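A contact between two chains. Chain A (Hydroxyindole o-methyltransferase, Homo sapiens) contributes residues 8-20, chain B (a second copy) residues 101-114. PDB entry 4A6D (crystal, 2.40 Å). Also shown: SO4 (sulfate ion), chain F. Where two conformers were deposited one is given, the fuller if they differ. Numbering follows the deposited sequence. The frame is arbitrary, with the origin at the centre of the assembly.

Chain A, residues 8-20: AYRLLNDYANGFM
Chain B (101-114) SQCSMLKYMGRTSY

Two helices from two copies of the protein run side by side in almost the same direction, 9° between their N-to-C axes, yet no hydrogen bond crosses between the stretches; apolar packing joins them, with 437 Å² buried over both sides. The axes approach to 10.6 Å. Register is set by three CA pairs: Leu A12 CA to Gln B102 CA, 9.2 Å; Ala A16 CA to Leu B106 CA, 6.9 Å; Phe A19 CA to Tyr B114 CA, 6.8 Å. The chain A stretch is helical throughout but kinked near its last residues, where Phe A19 N bonds nothing in the stretch and Met A20 N bonds Asn A17 O (2.9 Å). Chain B enters its helix after Gln B102, the N-cap residue (phi/psi -116/7), and widens into a pi-type turn at 109-113, closed by Tyr B114 N to Met B109 O, 2.8 Å.

At the N-terminal end, the edge of the Tyr A9 ring (chi1 t) meets Gln B102, CE1 to CG 4.3 Å, so the glutamine (m, m) offers its aliphatic part. Leu A12 (t, p) reaches Gln B102 CB through CD2 at 4.2 Å and Leu B106 CD1 through CD1 at 4.2 Å. Ala A16 is small enough for close approach: its CB lies 3.6 Å from CD2 of Leu B106 (m, t) and 4.0 Å from SD of Met B109 (m, t, t), whose thioether end reaches the methyl.

Phe A19 (chi1 p, chi2 88°) is the most covered residue, at 100 Å². Its CZ lies 3.9 Å from Ser B113 CB, and its CE2 is 4.4 Å from Met B109 CB. Tyr B114 (chi1 t, chi2 -86°) sets CB over one Phe A19 face, while its CD2 approaches Phe A19 CB at 3.6 Å; the ring planes meet obliquely at 51°, centroids 5.6 Å apart. The hydroxyls of Ser B113 and Tyr B114 are hydrogen-bonded elsewhere in the structure.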

# COMPACT_ATOMS: atom_id res chain seq x y z
N ALA A 8 4.51 -5.40 18.25
CA ALA A 8 4.28 -6.34 17.14
C ALA A 8 2.93 -6.06 16.47
O ALA A 8 2.82 -6.19 15.26
CB ALA A 8 4.32 -7.77 17.64
N TYR A 9 1.94 -5.67 17.26
CA TYR A 9 0.60 -5.33 16.79
C TYR A 9 0.62 -4.01 16.02
O TYR A 9 -0.06 -3.88 15.01
CB TYR A 9 -0.37 -5.27 17.97
CG TYR A 9 -1.81 -5.10 17.56
CD1 TYR A 9 -2.47 -6.08 16.83
CD2 TYR A 9 -2.51 -3.94 17.88
CE1 TYR A 9 -3.79 -5.92 16.42
CE2 TYR A 9 -3.83 -3.75 17.45
CZ TYR A 9 -4.48 -4.76 16.77
OH TYR A 9 -5.79 -4.58 16.40
N ARG A 10 1.45 -3.05 16.48
CA ARG A 10 1.64 -1.74 15.85
C ARG A 10 2.35 -1.93 14.51
O ARG A 10 1.97 -1.30 13.52
CB ARG A 10 2.46 -0.80 16.76
CG ARG A 10 1.69 -0.36 18.03
CD ARG A 10 2.44 0.64 18.92
NE ARG A 10 2.93 1.82 18.20
CZ ARG A 10 2.19 2.87 17.83
NH1 ARG A 10 0.89 2.89 18.09
NH2 ARG A 10 2.73 3.88 17.19
N LEU A 11 3.31 -2.86 14.47
CA LEU A 11 4.06 -3.17 13.26
C LEU A 11 3.16 -3.81 12.18
O LEU A 11 3.18 -3.38 11.02
CB LEU A 11 5.30 -4.04 13.59
CG LEU A 11 6.29 -4.29 12.44
CD1 LEU A 11 7.06 -3.03 12.10
CD2 LEU A 11 7.23 -5.42 12.78
N LEU A 12 2.37 -4.80 12.57
CA LEU A 12 1.40 -5.48 11.71
C LEU A 12 0.39 -4.48 11.08
O LEU A 12 0.08 -4.60 9.89
CB LEU A 12 0.65 -6.54 12.53
CG LEU A 12 -0.34 -7.40 11.75
CD1 LEU A 12 0.40 -8.35 10.78
CD2 LEU A 12 -1.24 -8.14 12.69
N ASN A 13 -0.06 -3.48 11.87
CA ASN A 13 -0.97 -2.44 11.41
C ASN A 13 -0.31 -1.49 10.43
O ASN A 13 -0.87 -1.20 9.37
CB ASN A 13 -1.68 -1.75 12.58
CG ASN A 13 -2.78 -2.60 13.12
OD1 ASN A 13 -3.82 -2.79 12.49
ND2 ASN A 13 -2.55 -3.21 14.27
N ASP A 14 0.93 -1.11 10.71
CA ASP A 14 1.75 -0.28 9.82
C ASP A 14 1.79 -0.91 8.43
O ASP A 14 1.63 -0.20 7.42
CB ASP A 14 3.19 -0.21 10.35
CG ASP A 14 3.48 0.79 11.45
OD1 ASP A 14 2.51 1.37 11.99
OD2 ASP A 14 4.69 0.98 11.78
N TYR A 15 2.03 -2.24 8.40
CA TYR A 15 2.14 -3.00 7.17
C TYR A 15 0.79 -3.10 6.50
O TYR A 15 0.69 -2.89 5.30
CB TYR A 15 2.70 -4.42 7.43
CG TYR A 15 4.13 -4.52 7.95
CD1 TYR A 15 5.03 -3.46 7.81
CD2 TYR A 15 4.60 -5.69 8.53
CE1 TYR A 15 6.34 -3.56 8.24
CE2 TYR A 15 5.91 -5.80 8.99
CZ TYR A 15 6.78 -4.74 8.82
OH TYR A 15 8.08 -4.82 9.28
N ALA A 16 -0.25 -3.39 7.29
CA ALA A 16 -1.58 -3.53 6.72
C ALA A 16 -2.10 -2.21 6.12
O ALA A 16 -2.76 -2.23 5.10
CB ALA A 16 -2.55 -4.05 7.77
N ASN A 17 -1.75 -1.08 6.73
CA ASN A 17 -2.21 0.24 6.32
C ASN A 17 -1.38 0.91 5.26
O ASN A 17 -1.80 1.95 4.77
CB ASN A 17 -2.26 1.14 7.55
CG ASN A 17 -3.31 0.72 8.56
OD1 ASN A 17 -4.22 -0.07 8.28
ND2 ASN A 17 -3.20 1.24 9.76
N GLY A 18 -0.24 0.30 4.90
CA GLY A 18 0.73 0.83 3.94
C GLY A 18 0.13 1.23 2.61
O GLY A 18 0.47 2.29 2.07
N PHE A 19 -0.81 0.42 2.10
CA PHE A 19 -1.49 0.72 0.86
C PHE A 19 -2.25 2.07 0.89
O PHE A 19 -2.25 2.77 -0.11
CB PHE A 19 -2.36 -0.46 0.43
CG PHE A 19 -3.68 -0.58 1.15
CD1 PHE A 19 -4.81 0.09 0.67
CD2 PHE A 19 -3.81 -1.38 2.27
CE1 PHE A 19 -6.02 -0.01 1.34
CE2 PHE A 19 -5.03 -1.48 2.93
CZ PHE A 19 -6.13 -0.80 2.46
N MET A 20 -2.82 2.44 2.07
CA MET A 20 -3.54 3.70 2.28
C MET A 20 -2.60 4.91 2.21
O MET A 20 -2.94 5.93 1.60
CB MET A 20 -4.27 3.68 3.62
CG MET A 20 -5.26 2.55 3.72
SD MET A 20 -6.46 2.73 5.04
CE MET A 20 -5.73 1.74 6.26
N SER B 101 -5.84 -13.89 16.19
CA SER B 101 -5.69 -13.95 14.74
C SER B 101 -6.28 -12.73 14.03
O SER B 101 -7.40 -12.33 14.32
CB SER B 101 -6.36 -15.21 14.20
OG SER B 101 -6.02 -15.44 12.84
N GLN B 102 -5.52 -12.14 13.08
CA GLN B 102 -5.97 -10.96 12.34
C GLN B 102 -6.14 -11.25 10.85
O GLN B 102 -6.48 -10.34 10.09
CB GLN B 102 -5.10 -9.73 12.64
CG GLN B 102 -5.12 -9.28 14.12
CD GLN B 102 -6.49 -8.88 14.65
OE1 GLN B 102 -7.19 -8.02 14.09
NE2 GLN B 102 -6.89 -9.50 15.75
N CYS B 103 -5.99 -12.54 10.48
CA CYS B 103 -6.08 -13.15 9.15
C CYS B 103 -7.18 -12.66 8.25
O CYS B 103 -6.90 -12.19 7.15
CB CYS B 103 -6.16 -14.67 9.28
SG CYS B 103 -4.56 -15.48 9.40
N SER B 104 -8.44 -12.89 8.67
CA SER B 104 -9.66 -12.57 7.92
C SER B 104 -9.82 -11.09 7.60
O SER B 104 -10.33 -10.77 6.53
CB SER B 104 -10.89 -13.18 8.59
OG SER B 104 -10.80 -14.59 8.50
N MET B 105 -9.35 -10.21 8.50
CA MET B 105 -9.39 -8.76 8.29
C MET B 105 -8.36 -8.39 7.22
O MET B 105 -8.67 -7.61 6.33
CB MET B 105 -9.14 -7.99 9.60
CG MET B 105 -9.29 -6.48 9.46
SD MET B 105 -10.94 -5.98 8.92
CE MET B 105 -10.59 -4.45 8.12
N LEU B 106 -7.14 -8.98 7.30
CA LEU B 106 -6.06 -8.76 6.36
C LEU B 106 -6.46 -9.18 4.95
O LEU B 106 -6.37 -8.37 4.03
CB LEU B 106 -4.78 -9.43 6.83
CG LEU B 106 -4.18 -8.87 8.12
CD1 LEU B 106 -2.92 -9.59 8.47
CD2 LEU B 106 -3.91 -7.39 8.00
N LYS B 107 -7.04 -10.38 4.81
CA LYS B 107 -7.59 -10.90 3.56
C LYS B 107 -8.70 -9.96 3.06
O LYS B 107 -8.75 -9.67 1.87
CB LYS B 107 -8.15 -12.30 3.77
CG LYS B 107 -7.11 -13.39 3.95
CD LYS B 107 -7.79 -14.65 4.46
CE LYS B 107 -6.87 -15.84 4.46
NZ LYS B 107 -7.63 -17.08 4.77
N TYR B 108 -9.56 -9.43 3.96
CA TYR B 108 -10.63 -8.51 3.56
C TYR B 108 -10.08 -7.18 3.05
O TYR B 108 -10.57 -6.68 2.04
CB TYR B 108 -11.66 -8.29 4.69
CG TYR B 108 -12.76 -7.31 4.35
CD1 TYR B 108 -13.91 -7.72 3.68
CD2 TYR B 108 -12.64 -5.96 4.67
CE1 TYR B 108 -14.93 -6.82 3.37
CE2 TYR B 108 -13.64 -5.04 4.35
CZ TYR B 108 -14.79 -5.48 3.70
OH TYR B 108 -15.77 -4.57 3.37
N MET B 109 -9.09 -6.58 3.78
CA MET B 109 -8.41 -5.33 3.39
C MET B 109 -7.77 -5.51 1.98
O MET B 109 -7.89 -4.64 1.11
CB MET B 109 -7.29 -4.96 4.39
CG MET B 109 -7.77 -4.45 5.73
SD MET B 109 -6.40 -3.68 6.63
CE MET B 109 -6.92 -3.83 8.18
N GLY B 110 -7.18 -6.68 1.77
CA GLY B 110 -6.55 -7.05 0.52
C GLY B 110 -7.49 -7.18 -0.65
O GLY B 110 -7.20 -6.69 -1.73
N ARG B 111 -8.64 -7.83 -0.43
CA ARG B 111 -9.66 -8.10 -1.45
C ARG B 111 -10.63 -6.94 -1.73
O ARG B 111 -11.07 -6.80 -2.86
CB ARG B 111 -10.44 -9.40 -1.11
CG ARG B 111 -9.59 -10.68 -1.22
CD ARG B 111 -10.11 -11.86 -0.40
NE ARG B 111 -9.08 -12.90 -0.25
CZ ARG B 111 -9.18 -13.95 0.56
NH1 ARG B 111 -10.27 -14.13 1.30
NH2 ARG B 111 -8.19 -14.83 0.63
N THR B 112 -11.00 -6.15 -0.72
CA THR B 112 -11.97 -5.07 -0.93
C THR B 112 -11.41 -3.66 -0.80
O THR B 112 -11.45 -2.91 -1.77
CB THR B 112 -13.21 -5.27 -0.03
OG1 THR B 112 -12.76 -5.24 1.31
CG2 THR B 112 -13.91 -6.57 -0.29
N SER B 113 -10.94 -3.28 0.39
CA SER B 113 -10.41 -1.94 0.68
C SER B 113 -9.32 -1.51 -0.29
O SER B 113 -9.33 -0.37 -0.75
CB SER B 113 -9.88 -1.87 2.11
OG SER B 113 -10.74 -2.54 3.01
N TYR B 114 -8.36 -2.42 -0.58
CA TYR B 114 -7.23 -2.18 -1.48
C TYR B 114 -7.74 -1.76 -2.85
O TYR B 114 -7.26 -0.76 -3.40
CB TYR B 114 -6.32 -3.42 -1.56
CG TYR B 114 -5.08 -3.21 -2.39
CD1 TYR B 114 -5.11 -3.41 -3.78
CD2 TYR B 114 -3.88 -2.85 -1.81
CE1 TYR B 114 -3.97 -3.22 -4.56
CE2 TYR B 114 -2.72 -2.68 -2.58
CZ TYR B 114 -2.78 -2.85 -3.95
OH TYR B 114 -1.64 -2.69 -4.72
S SO4 F . -11.19 -17.19 3.34
O1 SO4 F . -9.95 -17.24 2.55
O2 SO4 F . -12.25 -16.59 2.53
O3 SO4 F . -11.57 -18.54 3.74
O4 SO4 F . -10.98 -16.37 4.56